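Local coordinates for probable conserved lipoprotein LpqI (Mycobacterium tuberculosis H37Rv, PDB 6GFV) that cleaves terminal beta-1,4-linked N-acetylglucosamine from peptidoglycan fragments, a step in recycling the mycobacterial cell wall, at residues E284-T289 against P306-R311; D20-L25 against G319-S324. All blocks are in the same frame, centred on the assembly; numbering follows the deposited sequence.

Contact 1. Residues E284-T289 against P306-R311; sequences EAVLRT and PAVLDR
Glu284 and Arg311 make the one polar link between these two helical segments, a salt bridge in which Arg311 NE donates to Glu284 OE2 over 3.0 Å. The N-H points almost straight at its acceptor (167°), and OE2 lies at the guanidinium edge, close to that group's plane. On the acid's side the fit is less flat: the bond meets the syn side of OE2 but rises 32° out of the carboxylate plane. Glu284 starts out from its helix away from the partner, and a bend at chi2 brings the carboxylate back to the arginine.

Van der Waals packing adds to this grip. Leu287 CD2 sits over one face of the same guanidinium, displaced toward its rim, and comes within 3.5 Å of Arg311 NH2. Edge and face of the arginine are thus held by neighbouring turns of one helix. The apolar contact lies deeper in, where the buried valines meet methyl to methyl, Val286 CG1 to Val308 CG1 at 3.8 Å, with the two side chains crossing at about a right angle.

The segment axes approach to 9.5 Å at a crossing angle of -47°. Helices 282-292 and 305-317 are successive outer helices of the TIM-barrel domain, joined through strand 297-299, and both valines rest on Trp299 of that strand.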
loop_
_atom_site.group_PDB
_atom_site.type_symbol
_atom_site.label_atom_id
_atom_site.label_comp_id
_atom_site.label_asym_id
_atom_site.label_seq_id
_atom_site.Cartn_x
_atom_site.Cartn_y
_atom_site.Cartn_z
ATOM N N GLU A 284 3.143 7.864 16.793
ATOM C CA GLU A 284 3.557 9.155 16.250
ATOM C C GLU A 284 3.761 9.070 14.740
ATOM O O GLU A 284 3.505 10.034 14.007
ATOM C CB GLU A 284 4.839 9.654 16.920
ATOM C CG GLU A 284 4.683 9.980 18.413
ATOM C CD GLU A 284 3.672 11.093 18.710
ATOM O OE1 GLU A 284 3.479 11.993 17.863
ATOM O OE2 GLU A 284 3.075 11.074 19.809
ATOM N N ALA A 285 4.228 7.923 14.271
ATOM C CA ALA A 285 4.433 7.733 12.845
ATOM C C ALA A 285 3.092 7.702 12.110
ATOM O O ALA A 285 2.953 8.291 11.041
ATOM C CB ALA A 285 5.222 6.475 12.582
ATOM N N VAL A 286 2.109 7.026 12.700
ATOM C CA VAL A 286 0.785 6.935 12.112
ATOM C C VAL A 286 0.167 8.326 11.992
ATOM O O VAL A 286 -0.369 8.676 10.941
ATOM C CB VAL A 286 -0.144 5.996 12.933
ATOM C CG1 VAL A 286 -1.599 6.165 12.511
ATOM C CG2 VAL A 286 0.291 4.559 12.777
ATOM N N LEU A 287 0.253 9.117 13.060
ATOM C CA LEU A 287 -0.248 10.490 13.043
ATOM C C LEU A 287 0.395 11.312 11.911
ATOM O O LEU A 287 -0.287 12.006 11.193
ATOM C CB LEU A 287 -0.008 11.174 14.397
ATOM C CG LEU A 287 -0.434 12.644 14.552
ATOM C CD1 LEU A 287 -1.862 12.875 14.124
ATOM C CD2 LEU A 287 -0.249 13.113 15.992
ATOM N N ARG A 288 1.711 11.215 11.770
ATOM C CA ARG A 288 2.437 11.952 10.743
ATOM C C ARG A 288 1.993 11.598 9.335
ATOM O O ARG A 288 1.807 12.484 8.509
ATOM C CB ARG A 288 3.942 11.710 10.876
ATOM C CG ARG A 288 4.603 12.500 11.996
ATOM C CD ARG A 288 4.780 13.963 11.631
ATOM N NE ARG A 288 5.513 14.144 10.379
ATOM C CZ ARG A 288 6.833 14.290 10.297
ATOM N NH1 ARG A 288 7.585 14.283 11.394
ATOM N NH2 ARG A 288 7.406 14.453 9.116
ATOM N N THR A 289 1.812 10.303 9.053
ATOM C CA THR A 289 1.520 9.898 7.687
ATOM C C THR A 289 0.092 10.307 7.313
ATOM O O THR A 289 -0.146 10.722 6.198
ATOM C CB THR A 289 1.758 8.376 7.462
ATOM O OG1 THR A 289 1.885 8.110 6.062
ATOM C CG2 THR A 289 0.651 7.508 8.073
ATOM N N PRO A 306 -4.505 -0.240 20.110
ATOM C CA PRO A 306 -5.198 0.584 21.117
ATOM C C PRO A 306 -4.504 1.919 21.426
ATOM O O PRO A 306 -5.181 2.918 21.568
ATOM C CB PRO A 306 -5.207 -0.313 22.365
ATOM C CG PRO A 306 -4.165 -1.358 22.107
ATOM C CD PRO A 306 -4.217 -1.588 20.635
ATOM N N ALA A 307 -3.179 1.928 21.511
ATOM C CA ALA A 307 -2.437 3.160 21.767
ATOM C C ALA A 307 -2.544 4.146 20.600
ATOM O O ALA A 307 -2.688 5.347 20.809
ATOM C CB ALA A 307 -0.989 2.850 22.057
ATOM N N VAL A 308 -2.464 3.622 19.383
ATOM C CA VAL A 308 -2.491 4.428 18.171
ATOM C C VAL A 308 -3.816 5.171 18.053
ATOM O O VAL A 308 -3.832 6.365 17.765
ATOM C CB VAL A 308 -2.244 3.560 16.917
ATOM C CG1 VAL A 308 -2.576 4.319 15.639
ATOM C CG2 VAL A 308 -0.814 3.077 16.887
ATOM N N LEU A 309 -4.918 4.462 18.292
ATOM C CA LEU A 309 -6.252 5.046 18.226
ATOM C C LEU A 309 -6.481 6.063 19.326
ATOM O O LEU A 309 -7.218 7.018 19.143
ATOM C CB LEU A 309 -7.338 3.972 18.314
ATOM C CG LEU A 309 -7.572 3.011 17.152
ATOM C CD1 LEU A 309 -8.523 1.893 17.572
ATOM C CD2 LEU A 309 -8.104 3.750 15.929
ATOM N N ASP A 310 -5.883 5.840 20.486
ATOM C CA ASP A 310 -5.974 6.824 21.552
ATOM C C ASP A 310 -5.287 8.113 21.129
ATOM O O ASP A 310 -5.864 9.189 21.268
ATOM C CB ASP A 310 -5.362 6.289 22.840
ATOM C CG ASP A 310 -6.295 5.324 23.585
ATOM O OD1 ASP A 310 -7.496 5.248 23.255
ATOM O OD2 ASP A 310 -5.823 4.646 24.516
ATOM N N ARG A 311 -4.066 7.999 20.605
ATOM C CA ARG A 311 -3.287 9.159 20.159
ATOM C C ARG A 311 -3.969 9.913 19.017
ATOM O O ARG A 311 -3.961 11.147 18.980
ATOM C CB ARG A 311 -1.888 8.724 19.730
ATOM C CG ARG A 311 -0.998 9.853 19.236
ATOM C CD ARG A 311 -0.640 10.788 20.376
ATOM N NE ARG A 311 0.195 11.904 19.953
ATOM C CZ ARG A 311 -0.272 13.096 19.577
ATOM N NH1 ARG A 311 -1.569 13.337 19.547
ATOM N NH2 ARG A 311 0.562 14.047 19.216
#

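Contact 2. Residues D20-L25 against G319-S324; sequences DKLAQL and GELPMS
Lys21 and Met323 have the nearest CA atoms across the segments, 9.6 Å apart, which leaves the contact to side chains, from helix 18-23 on one side and from Leu321 and the first residue of helix 323-337 on the other. Met323 CG is anti to the backbone N (chi1 -176°), and further bends at chi2 and chi3 fold the thioether round to the lysine. There SD lies 3.4 Å from Lys21 NZ and 3.6 Å from Lys21 CE, with the two chains crossing at about a right angle. The sulfur therefore packs against the end of the lysine, whose ammonium has its strong polar partner in Asp327, one turn further along helix 323-337. That salt bridge and the sulfur contact fix the lysine tip to the same helix, while Lys21 also rests on Val326 and Val330.

The first and last strands of the TIM barrel meet here: helix 18-23 runs into strand 26-29, which pairs in parallel with strand 297-299. Residues 319-322 connect helix 305-317 to helix 323-337: Gly319, with a positive phi of 74°, leaves the first, and Pro322 takes the N-cap position of the second.

Leu321, within that connection, points toward the helix at 20-23. Its CD2 meets Leu22 CD2 at 4.3 Å, an apolar touch, longer than the contact of the lysine with the sulfur. Helix 305-317 helps to bury this pair, Leu312 and Leu316 packing against Leu22, and Val326 of helix 323-337 meets Leu321.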
loop_
_atom_site.group_PDB
_atom_site.type_symbol
_atom_site.label_atom_id
_atom_site.label_comp_id
_atom_site.label_asym_id
_atom_site.label_seq_id
_atom_site.Cartn_x
_atom_site.Cartn_y
_atom_site.Cartn_z
ATOM N N ASP A 20 -14.131 4.864 15.017
ATOM C CA ASP A 20 -14.267 3.886 13.940
ATOM C C ASP A 20 -13.851 4.459 12.572
ATOM O O ASP A 20 -13.385 3.722 11.724
ATOM C CB ASP A 20 -15.700 3.350 13.861
ATOM C CG ASP A 20 -16.002 2.292 14.923
ATOM O OD1 ASP A 20 -15.066 1.722 15.513
ATOM O OD2 ASP A 20 -17.192 2.024 15.161
ATOM N N LYS A 21 -14.023 5.760 12.357
ATOM C CA LYS A 21 -13.512 6.386 11.132
ATOM C C LYS A 21 -11.994 6.258 11.071
ATOM O O LYS A 21 -11.447 5.824 10.057
ATOM C CB LYS A 21 -13.918 7.870 11.036
ATOM C CG LYS A 21 -15.409 8.079 10.890
ATOM C CD LYS A 21 -15.749 9.418 10.278
ATOM C CE LYS A 21 -15.897 10.481 11.335
ATOM N NZ LYS A 21 -16.587 11.685 10.786
ATOM N N LEU A 22 -11.332 6.643 12.164
ATOM C CA LEU A 22 -9.884 6.500 12.303
ATOM C C LEU A 22 -9.463 5.041 12.075
ATOM O O LEU A 22 -8.513 4.770 11.355
ATOM C CB LEU A 22 -9.421 6.986 13.690
ATOM C CG LEU A 22 -9.622 8.465 14.067
ATOM C CD1 LEU A 22 -9.586 8.725 15.572
ATOM C CD2 LEU A 22 -8.616 9.366 13.346
ATOM N N ALA A 23 -10.200 4.101 12.657
ATOM C CA ALA A 23 -9.829 2.692 12.551
ATOM C C ALA A 23 -9.859 2.201 11.100
ATOM O O ALA A 23 -9.050 1.355 10.717
ATOM C CB ALA A 23 -10.731 1.832 13.434
ATOM N N GLN A 24 -10.761 2.753 10.296
ATOM C CA GLN A 24 -10.819 2.419 8.870
ATOM C C GLN A 24 -9.527 2.709 8.120
ATOM O O GLN A 24 -9.320 2.174 7.042
ATOM C CB GLN A 24 -11.946 3.176 8.172
ATOM C CG GLN A 24 -13.326 2.596 8.386
ATOM C CD GLN A 24 -13.424 1.184 7.860
ATOM O OE1 GLN A 24 -13.124 0.932 6.696
ATOM N NE2 GLN A 24 -13.835 0.249 8.720
ATOM N N LEU A 25 -8.675 3.561 8.677
ATOM C CA LEU A 25 -7.487 4.019 7.965
ATOM C C LEU A 25 -6.241 3.214 8.331
ATOM O O LEU A 25 -5.134 3.535 7.885
ATOM C CB LEU A 25 -7.254 5.511 8.223
ATOM C CG LEU A 25 -8.431 6.461 7.961
ATOM C CD1 LEU A 25 -8.032 7.909 8.212
ATOM C CD2 LEU A 25 -8.990 6.296 6.551
ATOM N N GLY A 319 -6.876 19.489 17.624
ATOM C CA GLY A 319 -6.750 20.127 16.329
ATOM C C GLY A 319 -5.469 19.830 15.566
ATOM O O GLY A 319 -5.129 20.549 14.636
ATOM N N GLU A 320 -4.752 18.779 15.946
ATOM C CA GLU A 320 -3.549 18.398 15.208
ATOM C C GLU A 320 -3.913 17.740 13.890
ATOM O O GLU A 320 -3.083 17.610 12.999
ATOM C CB GLU A 320 -2.684 17.425 16.008
ATOM C CG GLU A 320 -2.194 17.917 17.338
ATOM C CD GLU A 320 -1.518 16.811 18.101
ATOM O OE1 GLU A 320 -0.314 16.581 17.868
ATOM O OE2 GLU A 320 -2.199 16.158 18.912
ATOM N N LEU A 321 -5.150 17.267 13.806
ATOM C CA LEU A 321 -5.652 16.615 12.612
ATOM C C LEU A 321 -7.115 17.001 12.465
ATOM O O LEU A 321 -7.899 16.798 13.380
ATOM C CB LEU A 321 -5.465 15.094 12.711
ATOM C CG LEU A 321 -5.900 14.138 11.604
ATOM C CD1 LEU A 321 -4.860 14.031 10.508
ATOM C CD2 LEU A 321 -6.182 12.771 12.194
ATOM N N PRO A 322 -7.480 17.602 11.326
ATOM C CA PRO A 322 -8.865 18.042 11.131
ATOM C C PRO A 322 -9.771 16.925 10.596
ATOM O O PRO A 322 -9.310 16.068 9.848
ATOM C CB PRO A 322 -8.725 19.177 10.116
ATOM C CG PRO A 322 -7.524 18.809 9.326
ATOM C CD PRO A 322 -6.596 18.052 10.239
ATOM N N MET A 323 -11.042 16.944 10.977
ATOM C CA MET A 323 -11.955 15.870 10.618
ATOM C C MET A 323 -12.167 15.801 9.110
ATOM O O MET A 323 -12.365 14.720 8.564
ATOM C CB MET A 323 -13.296 16.035 11.329
ATOM C CG MET A 323 -14.271 14.887 11.079
ATOM S SD MET A 323 -13.857 13.392 12.002
ATOM C CE MET A 323 -14.428 13.840 13.634
ATOM N N SER A 324 -12.117 16.949 8.440
ATOM C CA SER A 324 -12.207 16.980 6.977
ATOM C C SER A 324 -11.149 16.077 6.329
ATOM O O SER A 324 -11.399 15.443 5.314
ATOM C CB SER A 324 -12.062 18.405 6.463
ATOM O OG SER A 324 -10.782 18.934 6.766
#

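In the fold
The centres of contacts 1 and 2 are about 10 Å apart, on the same side of the chain's centre and within one TIM-barrel domain. In sequence contact 1 is nested inside contact 2: residues 20-25 come first, then 284-289 and 306-311, and finally 319-324. Helix 305-317, which carries one side of contact 1, leads directly to the turn at 319-322 and also packs on Leu22 of contact 2. The two touch physically, since Arg311 NH1 forms a salt bridge with Glu320 OE2 at 3.0 Å. Contact 1 packs two late outer helices together, and contact 2 brings the following turn and helix against helix 18-23, beside the pairing of strands 26-29 and 297-299.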